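Local structure of HTH-type transcriptional regulator yiaJ (Escherichia coli, 1YSQ) at residues 21-34 and 145-157. The protein represses transcription of the yiaKLMNOPQRS operon, which may serve 2,3-diketo-L-gulonate use, and is represented here by its C-terminal IclR-type effector-binding domain alone. Residues are numbered along the deposited sequence; the frame is centred on the assembly and turned at random.
With PO4 (phosphate ion), chain C; PO4 (phosphate ion), chain D; PO4 (phosphate ion), chain B.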
ATOM      1  N   LEU A  21      -5.367 -13.370   4.667  1.00 20.59           N
ATOM      2  CA  LEU A  21      -3.981 -12.898   4.774  1.00 20.47           C
ATOM      3  C   LEU A  21      -3.679 -12.397   6.191  1.00 20.31           C
ATOM      4  O   LEU A  21      -2.578 -12.604   6.715  1.00 19.81           O
ATOM      5  CB  LEU A  21      -3.705 -11.815   3.733  1.00 20.75           C
ATOM      6  CG  LEU A  21      -2.329 -11.134   3.719  1.00 20.78           C
ATOM      7  CD1 LEU A  21      -1.244 -12.128   3.274  1.00 22.02           C
ATOM      8  CD2 LEU A  21      -2.386  -9.915   2.793  1.00 21.00           C
ATOM      9  N   ASN A  22      -4.671 -11.739   6.795  1.00 20.19           N
ATOM     10  CA  ASN A  22      -4.601 -11.287   8.185  1.00 20.39           C
ATOM     11  C   ASN A  22      -4.330 -12.478   9.121  1.00 20.11           C
ATOM     12  O   ASN A  22      -3.439 -12.419   9.972  1.00 20.69           O
ATOM     13  CB  ASN A  22      -5.910 -10.550   8.520  1.00 20.32           C
ATOM     14  CG  ASN A  22      -6.018 -10.107   9.980  1.00 21.44           C
ATOM     15  OD1 ASN A  22      -7.009 -10.421  10.635  1.00 21.91           O
ATOM     16  ND2 ASN A  22      -5.040  -9.340  10.471  1.00 19.47           N
ATOM     17  N   ILE A  23      -5.090 -13.555   8.954  1.00 21.00           N
ATOM     18  CA  ILE A  23      -4.879 -14.770   9.756  1.00 21.94           C
ATOM     19  C   ILE A  23      -3.523 -15.418   9.486  1.00 22.00           C
ATOM     20  O   ILE A  23      -2.821 -15.814  10.421  1.00 22.21           O
ATOM     21  CB  ILE A  23      -6.042 -15.796   9.541  1.00 22.55           C
ATOM     22  CG1 ILE A  23      -7.405 -15.197   9.942  1.00 22.65           C
ATOM     23  CG2 ILE A  23      -5.764 -17.144  10.270  1.00 22.41           C
ATOM     24  CD1 ILE A  23      -7.485 -14.650  11.366  1.00 25.01           C
ATOM     25  N   ALA A  24      -3.147 -15.506   8.211  1.00 22.52           N
ATOM     26  CA  ALA A  24      -1.896 -16.179   7.832  1.00 22.72           C
ATOM     27  C   ALA A  24      -0.655 -15.466   8.367  1.00 22.81           C
ATOM     28  O   ALA A  24       0.252 -16.116   8.888  1.00 22.97           O
ATOM     29  CB  ALA A  24      -1.818 -16.326   6.316  1.00 23.47           C
ATOM     30  N   THR A  25      -0.620 -14.135   8.265  1.00 21.53           N
ATOM     31  CA  THR A  25       0.541 -13.365   8.719  1.00 20.67           C
ATOM     32  C   THR A  25       0.470 -12.893  10.175  1.00 21.07           C
ATOM     33  O   THR A  25       1.504 -12.575  10.771  1.00 21.06           O
ATOM     34  CB  THR A  25       0.756 -12.119   7.835  1.00 20.30           C
ATOM     35  OG1 THR A  25      -0.367 -11.220   7.995  1.00 18.67           O
ATOM     36  CG2 THR A  25       0.788 -12.511   6.340  1.00 19.91           C
ATOM     37  N   GLY A  26      -0.742 -12.768  10.713  1.00 20.94           N
ATOM     38  CA  GLY A  26      -0.919 -12.181  12.041  1.00 19.89           C
ATOM     39  C   GLY A  26      -0.853 -10.652  12.085  1.00 20.04           C
ATOM     40  O   GLY A  26      -0.997 -10.041  13.147  1.00 19.70           O
ATOM     41  N   GLU A  27      -0.626 -10.025  10.933  1.00 19.78           N
ATOM     42  CA  GLU A  27      -0.322  -8.591  10.858  1.00 19.82           C
ATOM     43  C   GLU A  27      -1.492  -7.743  10.369  1.00 18.95           C
ATOM     44  O   GLU A  27      -2.448  -8.261   9.797  1.00 19.65           O
ATOM     45  CB  GLU A  27       0.856  -8.356   9.888  1.00 19.71           C
ATOM     46  CG  GLU A  27       2.155  -9.096  10.221  1.00 21.27           C
ATOM     47  CD  GLU A  27       2.793  -8.639  11.526  1.00 22.63           C
ATOM     48  OE1 GLU A  27       2.251  -7.730  12.194  1.00 21.65           O
ATOM     49  OE2 GLU A  27       3.853  -9.203  11.897  1.00 24.53           O
ATOM     50  N   THR A  28      -1.359  -6.429  10.556  1.00 19.26           N
ATOM     51  CA  THR A  28      -2.275  -5.416  10.005  1.00 19.01           C
ATOM     52  C   THR A  28      -2.403  -5.544   8.491  1.00 19.09           C
ATOM     53  O   THR A  28      -1.368  -5.541   7.784  1.00 19.10           O
ATOM     54  CB  THR A  28      -1.721  -4.019  10.283  1.00 19.25           C
ATOM     55  OG1 THR A  28      -1.632  -3.789  11.704  1.00 18.44           O
ATOM     56  CG2 THR A  28      -2.696  -2.913   9.737  1.00 19.64           C
ATOM     57  N   ILE A  29      -3.641  -5.626   7.999  1.00 18.15           N
ATOM     58  CA  ILE A  29      -3.890  -5.641   6.561  1.00 18.46           C
ATOM     59  C   ILE A  29      -4.638  -4.374   6.192  1.00 19.02           C
ATOM     60  O   ILE A  29      -5.667  -4.071   6.788  1.00 19.03           O
ATOM     61  CB  ILE A  29      -4.694  -6.912   6.119  1.00 18.62           C
ATOM     62  CG1 ILE A  29      -4.041  -8.216   6.626  1.00 17.57           C
ATOM     63  CG2 ILE A  29      -4.923  -6.937   4.583  1.00 18.45           C
ATOM     64  CD1 ILE A  29      -2.553  -8.431   6.283  1.00 20.11           C
ATOM     65  N   ASN A  30      -4.107  -3.637   5.212  1.00 19.33           N
ATOM     66  CA  ASN A  30      -4.706  -2.390   4.714  1.00 19.69           C
ATOM     67  C   ASN A  30      -5.142  -2.585   3.280  1.00 19.96           C
ATOM     68  O   ASN A  30      -4.453  -3.251   2.496  1.00 19.12           O
ATOM     69  CB  ASN A  30      -3.674  -1.246   4.712  1.00 20.10           C
ATOM     70  CG  ASN A  30      -2.914  -1.140   6.020  1.00 20.92           C
ATOM     71  OD1 ASN A  30      -1.725  -1.471   6.109  1.00 24.63           O
ATOM     72  ND2 ASN A  30      -3.597  -0.687   7.043  1.00 18.15           N
ATOM     73  N   PHE A  31      -6.261  -1.964   2.930  1.00 19.62           N
ATOM     74  CA  PHE A  31      -6.766  -2.030   1.557  1.00 19.25           C
ATOM     75  C   PHE A  31      -7.265  -0.647   1.177  1.00 19.37           C
ATOM     76  O   PHE A  31      -8.157  -0.096   1.831  1.00 18.64           O
ATOM     77  CB  PHE A  31      -7.894  -3.062   1.476  1.00 19.02           C
ATOM     78  CG  PHE A  31      -8.405  -3.310   0.087  1.00 21.02           C
ATOM     79  CD1 PHE A  31      -7.568  -3.819  -0.906  1.00 22.91           C
ATOM     80  CD2 PHE A  31      -9.734  -3.079  -0.225  1.00 23.79           C
ATOM     81  CE1 PHE A  31      -8.051  -4.060  -2.210  1.00 24.28           C
ATOM     82  CE2 PHE A  31     -10.219  -3.331  -1.531  1.00 25.71           C
ATOM     83  CZ  PHE A  31      -9.372  -3.812  -2.512  1.00 22.35           C
ATOM     84  N   SER A  32      -6.663  -0.080   0.137  1.00 19.07           N
ATOM     85  CA  SER A  32      -7.001   1.271  -0.276  1.00 19.30           C
ATOM     86  C   SER A  32      -7.499   1.339  -1.714  1.00 19.29           C
ATOM     87  O   SER A  32      -7.300   0.393  -2.493  1.00 18.88           O
ATOM     88  CB  SER A  32      -5.789   2.196  -0.105  1.00 18.98           C
ATOM     89  OG  SER A  32      -4.850   1.961  -1.158  1.00 18.90           O
ATOM     90  N   SER A  33      -8.156   2.458  -2.038  1.00 19.81           N
ATOM     91  CA  SER A  33      -8.439   2.855  -3.413  1.00 20.23           C
ATOM     92  C   SER A  33      -7.652   4.134  -3.669  1.00 20.44           C
ATOM     93  O   SER A  33      -7.167   4.781  -2.730  1.00 20.99           O
ATOM     94  CB  SER A  33      -9.941   3.104  -3.624  1.00 21.01           C
ATOM     95  OG  SER A  33     -10.383   4.161  -2.769  1.00 23.19           O
ATOM     96  N   ARG A  34      -7.478   4.478  -4.938  1.00 20.55           N
ATOM     97  CA  ARG A  34      -6.897   5.761  -5.287  1.00 20.92           C
ATOM     98  C   ARG A  34      -7.976   6.812  -5.489  1.00 21.68           C
ATOM     99  O   ARG A  34      -8.966   6.571  -6.164  1.00 21.90           O
ATOM    100  CB  ARG A  34      -6.043   5.656  -6.558  1.00 20.30           C
ATOM    101  CG  ARG A  34      -5.094   6.844  -6.702  1.00 19.97           C
ATOM    102  CD  ARG A  34      -4.610   7.096  -8.107  1.00 18.98           C
ATOM    103  NE  ARG A  34      -3.770   8.289  -8.118  1.00 20.67           N
ATOM    104  CZ  ARG A  34      -2.743   8.489  -8.936  1.00 21.99           C
ATOM    105  NH1 ARG A  34      -2.404   7.569  -9.837  1.00 21.15           N
ATOM    106  NH2 ARG A  34      -2.045   9.612  -8.842  1.00 20.79           N
ATOM    107  N   PRO A 145      -6.573   0.407  -9.644  1.00 21.66           N
ATOM    108  CA  PRO A 145      -7.613   1.098  -8.870  1.00 21.51           C
ATOM    109  C   PRO A 145      -7.481   0.925  -7.344  1.00 20.79           C
ATOM    110  O   PRO A 145      -7.969   1.784  -6.599  1.00 21.44           O
ATOM    111  CB  PRO A 145      -8.911   0.462  -9.408  1.00 21.24           C
ATOM    112  CG  PRO A 145      -8.496  -0.930  -9.769  1.00 22.30           C
ATOM    113  CD  PRO A 145      -7.116  -0.753 -10.382  1.00 21.70           C
ATOM    114  N   TYR A 146      -6.832  -0.153  -6.896  1.00 20.44           N
ATOM    115  CA  TYR A 146      -6.777  -0.524  -5.469  1.00 19.88           C
ATOM    116  C   TYR A 146      -5.396  -1.086  -5.175  1.00 19.57           C
ATOM    117  O   TYR A 146      -4.663  -1.460  -6.088  1.00 18.27           O
ATOM    118  CB  TYR A 146      -7.820  -1.593  -5.094  1.00 19.94           C
ATOM    119  CG  TYR A 146      -9.214  -1.249  -5.528  1.00 21.91           C
ATOM    120  CD1 TYR A 146      -9.976  -0.317  -4.822  1.00 24.11           C
ATOM    121  CD2 TYR A 146      -9.761  -1.825  -6.668  1.00 24.50           C
ATOM    122  CE1 TYR A 146     -11.249   0.028  -5.248  1.00 24.66           C
ATOM    123  CE2 TYR A 146     -11.040  -1.489  -7.089  1.00 24.39           C
ATOM    124  CZ  TYR A 146     -11.765  -0.570  -6.380  1.00 25.81           C
ATOM    125  OH  TYR A 146     -13.020  -0.251  -6.805  1.00 28.55           O
ATOM    126  N   ALA A 147      -5.063  -1.161  -3.892  1.00 19.41           N
ATOM    127  CA  ALA A 147      -3.775  -1.693  -3.475  1.00 19.28           C
ATOM    128  C   ALA A 147      -3.930  -2.305  -2.088  1.00 19.25           C
ATOM    129  O   ALA A 147      -4.844  -1.946  -1.334  1.00 18.40           O
ATOM    130  CB  ALA A 147      -2.717  -0.574  -3.477  1.00 19.68           C
ATOM    131  N   VAL A 148      -3.039  -3.231  -1.758  1.00 19.22           N
ATOM    132  CA  VAL A 148      -3.098  -3.922  -0.474  1.00 19.34           C
ATOM    133  C   VAL A 148      -1.749  -3.743   0.207  1.00 19.33           C
ATOM    134  O   VAL A 148      -0.719  -3.772  -0.461  1.00 18.71           O
ATOM    135  CB  VAL A 148      -3.314  -5.454  -0.651  1.00 19.12           C
ATOM    136  CG1 VAL A 148      -3.508  -6.166   0.712  1.00 19.76           C
ATOM    137  CG2 VAL A 148      -4.480  -5.761  -1.580  1.00 20.83           C
ATOM    138  N   SER A 149      -1.745  -3.591   1.534  1.00 19.00           N
ATOM    139  CA  SER A 149      -0.473  -3.536   2.248  1.00 19.59           C
ATOM    140  C   SER A 149      -0.493  -4.268   3.580  1.00 20.17           C
ATOM    141  O   SER A 149      -1.564  -4.510   4.146  1.00 20.08           O
ATOM    142  CB  SER A 149      -0.002  -2.074   2.402  1.00 20.10           C
ATOM    143  OG  SER A 149      -0.716  -1.392   3.421  1.00 18.51           O
ATOM    144  N   ILE A 150       0.693  -4.666   4.043  1.00 20.09           N
ATOM    145  CA  ILE A 150       0.866  -5.244   5.373  1.00 20.39           C
ATOM    146  C   ILE A 150       1.708  -4.270   6.185  1.00 20.83           C
ATOM    147  O   ILE A 150       2.774  -3.857   5.720  1.00 20.87           O
ATOM    148  CB  ILE A 150       1.604  -6.618   5.299  1.00 20.14           C
ATOM    149  CG1 ILE A 150       0.768  -7.654   4.529  1.00 21.30           C
ATOM    150  CG2 ILE A 150       1.956  -7.101   6.724  1.00 21.01           C
ATOM    151  CD1 ILE A 150       1.502  -9.022   4.262  1.00 23.35           C
ATOM    152  N   SER A 151       1.255  -3.900   7.393  1.00 20.91           N
ATOM    153  CA  SER A 151       2.074  -3.062   8.276  1.00 20.81           C
ATOM    154  C   SER A 151       2.589  -3.928   9.408  1.00 20.86           C
ATOM    155  O   SER A 151       1.870  -4.803   9.903  1.00 21.61           O
ATOM    156  CB  SER A 151       1.279  -1.887   8.890  1.00 21.69           C
ATOM    157  OG  SER A 151       0.464  -1.206   7.945  1.00 23.40           O
ATOM    158  N   LEU A 152       3.828  -3.669   9.821  1.00 21.04           N
ATOM    159  CA  LEU A 152       4.448  -4.410  10.910  1.00 21.22           C
ATOM    160  C   LEU A 152       5.649  -3.623  11.416  1.00 21.34           C
ATOM    161  O   LEU A 152       6.073  -2.660  10.769  1.00 21.53           O
ATOM    162  CB  LEU A 152       4.861  -5.821  10.453  1.00 20.75           C
ATOM    163  CG  LEU A 152       6.045  -5.994   9.491  1.00 21.25           C
ATOM    164  CD1 LEU A 152       6.455  -7.472   9.457  1.00 22.72           C
ATOM    165  CD2 LEU A 152       5.747  -5.502   8.084  1.00 22.07           C
ATOM    166  N   SER A 153       6.191  -4.017  12.570  1.00 21.54           N
ATOM    167  CA  SER A 153       7.393  -3.372  13.092  1.00 21.52           C
ATOM    168  C   SER A 153       8.590  -3.661  12.181  1.00 22.22           C
ATOM    169  O   SER A 153       8.731  -4.768  11.631  1.00 21.34           O
ATOM    170  CB  SER A 153       7.707  -3.830  14.527  1.00 22.01           C
ATOM    171  OG  SER A 153       8.013  -5.214  14.552  1.00 20.55           O
ATOM    172  N   THR A 154       9.454  -2.658  12.033  1.00 22.19           N
ATOM    173  CA  THR A 154      10.667  -2.800  11.241  1.00 23.47           C
ATOM    174  C   THR A 154      11.497  -3.968  11.783  1.00 23.94           C
ATOM    175  O   THR A 154      12.083  -4.741  11.024  1.00 23.68           O
ATOM    176  CB  THR A 154      11.475  -1.520  11.341  1.00 23.23           C
ATOM    177  OG1 THR A 154      10.646  -0.424  10.939  1.00 23.85           O
ATOM    178  CG2 THR A 154      12.632  -1.537  10.329  1.00 23.24           C
ATOM    179  N   SER A 155      11.501  -4.069  13.108  1.00 25.50           N
ATOM    180  CA  SER A 155      12.179  -5.123  13.831  1.00 27.02           C
ATOM    181  C   SER A 155      11.696  -6.492  13.364  1.00 27.06           C
ATOM    182  O   SER A 155      12.512  -7.373  13.038  1.00 26.86           O
ATOM    183  CB  SER A 155      11.909  -4.954  15.319  1.00 27.47           C
ATOM    184  OG  SER A 155      12.857  -5.694  16.037  1.00 33.48           O
ATOM    185  N   ARG A 156      10.374  -6.677  13.325  1.00 26.50           N
ATOM    186  CA  ARG A 156       9.831  -7.950  12.888  1.00 26.24           C
ATOM    187  C   ARG A 156      10.103  -8.196  11.404  1.00 26.50           C
ATOM    188  O   ARG A 156      10.431  -9.311  11.003  1.00 25.81           O
ATOM    189  CB  ARG A 156       8.331  -8.075  13.199  1.00 26.79           C
ATOM    190  CG  ARG A 156       7.774  -9.449  12.863  1.00 26.32           C
ATOM    191  CD  ARG A 156       8.424 -10.576  13.660  1.00 29.28           C
ATOM    192  NE  ARG A 156       7.796 -11.873  13.400  1.00 31.20           N
ATOM    193  CZ  ARG A 156       8.387 -13.057  13.563  1.00 32.87           C
ATOM    194  NH1 ARG A 156       9.643 -13.144  13.991  1.00 33.45           N
ATOM    195  NH2 ARG A 156       7.716 -14.163  13.288  1.00 33.82           N
ATOM    196  N   LEU A 157       9.987  -7.149  10.594  1.00 26.57           N
ATOM    197  CA  LEU A 157      10.226  -7.297   9.157  1.00 27.54           C
ATOM    198  C   LEU A 157      11.653  -7.798   8.864  1.00 28.20           C
ATOM    199  O   LEU A 157      11.869  -8.647   7.987  1.00 28.45           O
ATOM    200  CB  LEU A 157       9.973  -5.971   8.451  1.00 27.35           C
ATOM    201  CG  LEU A 157      10.220  -5.954   6.938  1.00 27.26           C
ATOM    202  CD1 LEU A 157       9.351  -6.990   6.242  1.00 28.22           C
ATOM    203  CD2 LEU A 157       9.935  -4.572   6.430  1.00 29.03           C
TER
HETATM  204  P   PO4 C 302       4.667  -7.223  14.731  1.00 25.89           P
HETATM  205  O1  PO4 C 302       4.756  -7.350  16.228  1.00 27.20           O
HETATM  206  O2  PO4 C 302       5.749  -6.311  14.246  1.00 24.50           O
HETATM  207  O3  PO4 C 302       4.763  -8.608  14.168  1.00 28.04           O
HETATM  208  O4  PO4 C 302       3.323  -6.652  14.323  1.00 25.03           O
HETATM  209  P   PO4 D 303      -3.150   4.271 -11.205  1.00 34.06           P
HETATM  210  O1  PO4 D 303      -3.658   3.972  -9.809  1.00 31.99           O
HETATM  211  O2  PO4 D 303      -1.643   4.089 -11.256  1.00 30.02           O
HETATM  212  O3  PO4 D 303      -3.836   3.365 -12.207  1.00 31.33           O
HETATM  213  O4  PO4 D 303      -3.467   5.727 -11.474  1.00 34.17           O
HETATM  214  P   PO4 B 301       0.667   2.336   3.394  1.00 32.99           P
HETATM  215  O1  PO4 B 301       2.104   2.779   3.723  1.00 29.61           O
HETATM  216  O2  PO4 B 301       0.494   1.999   1.948  1.00 33.75           O
HETATM  217  O3  PO4 B 301       0.229   1.167   4.256  1.00 33.22           O
HETATM  218  O4  PO4 B 301      -0.214   3.532   3.720  1.00 35.04           O
HETATM  219  O   HOH W   1       0.650  -5.160  12.551  1.00 20.85           O
HETATM  220  O   HOH W   2      -9.435   3.714  -7.435  1.00 26.65           O
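With CG of Asn30 anti to its own carbonyl carbon (chi1 -48°) and OG of Ser151 placed likewise (chi1 -45°), the amide and the hydroxyl meet between adjacent strands: Ser151 OG donates to Asn30 OD1 over 2.9 Å, in the carbonyl plane and on a lone pair. Ser149 OG also lies 2.9 Å from Asn30 OD1, and a phosphate, probably from the crystallisation liquor, sits beside that hydroxyl. Cut back to an alanine, position Asn30 would lack the amide oxygen, and the Ser151 hydroxyl is likely to lose its acceptor and be set free to turn. Behind these side chains, strands 28-34 and 146-153 run antiparallel, Asn30 and Ser149 forming a hydrogen-bonded pair whose Asn30 N to Ser149 O bond is nearly straight (175°). On the other face Ile29 and Ile150 lie side by side, Ile29 CD1 being 3.8 Å from Ile150 CG1, while Thr25 CG2 and Ile150 CD1 approach tip to tip. Val148 CG2 touches the edge of the Phe31 ring, 3.7 Å from CD1. The Phe31 and Tyr146 rings are nearly parallel but slid apart, with little overlap. Where the strands part, Glu27 CB packs on Ile150 CG2 at 3.6 Å, and its carboxylate bends toward a second phosphate, which Ser153 N and OG bind just before helix 154-160. The two strands are central in the antiparallel sheet of this GAF-like domain, between strands 38-45 and 130-137; Leu21 and Val148 pack against helix 162-182, whereas Ser32, Ala147 and Ser149 face helix 68-75, Ser32 OG bonding to Tyr73.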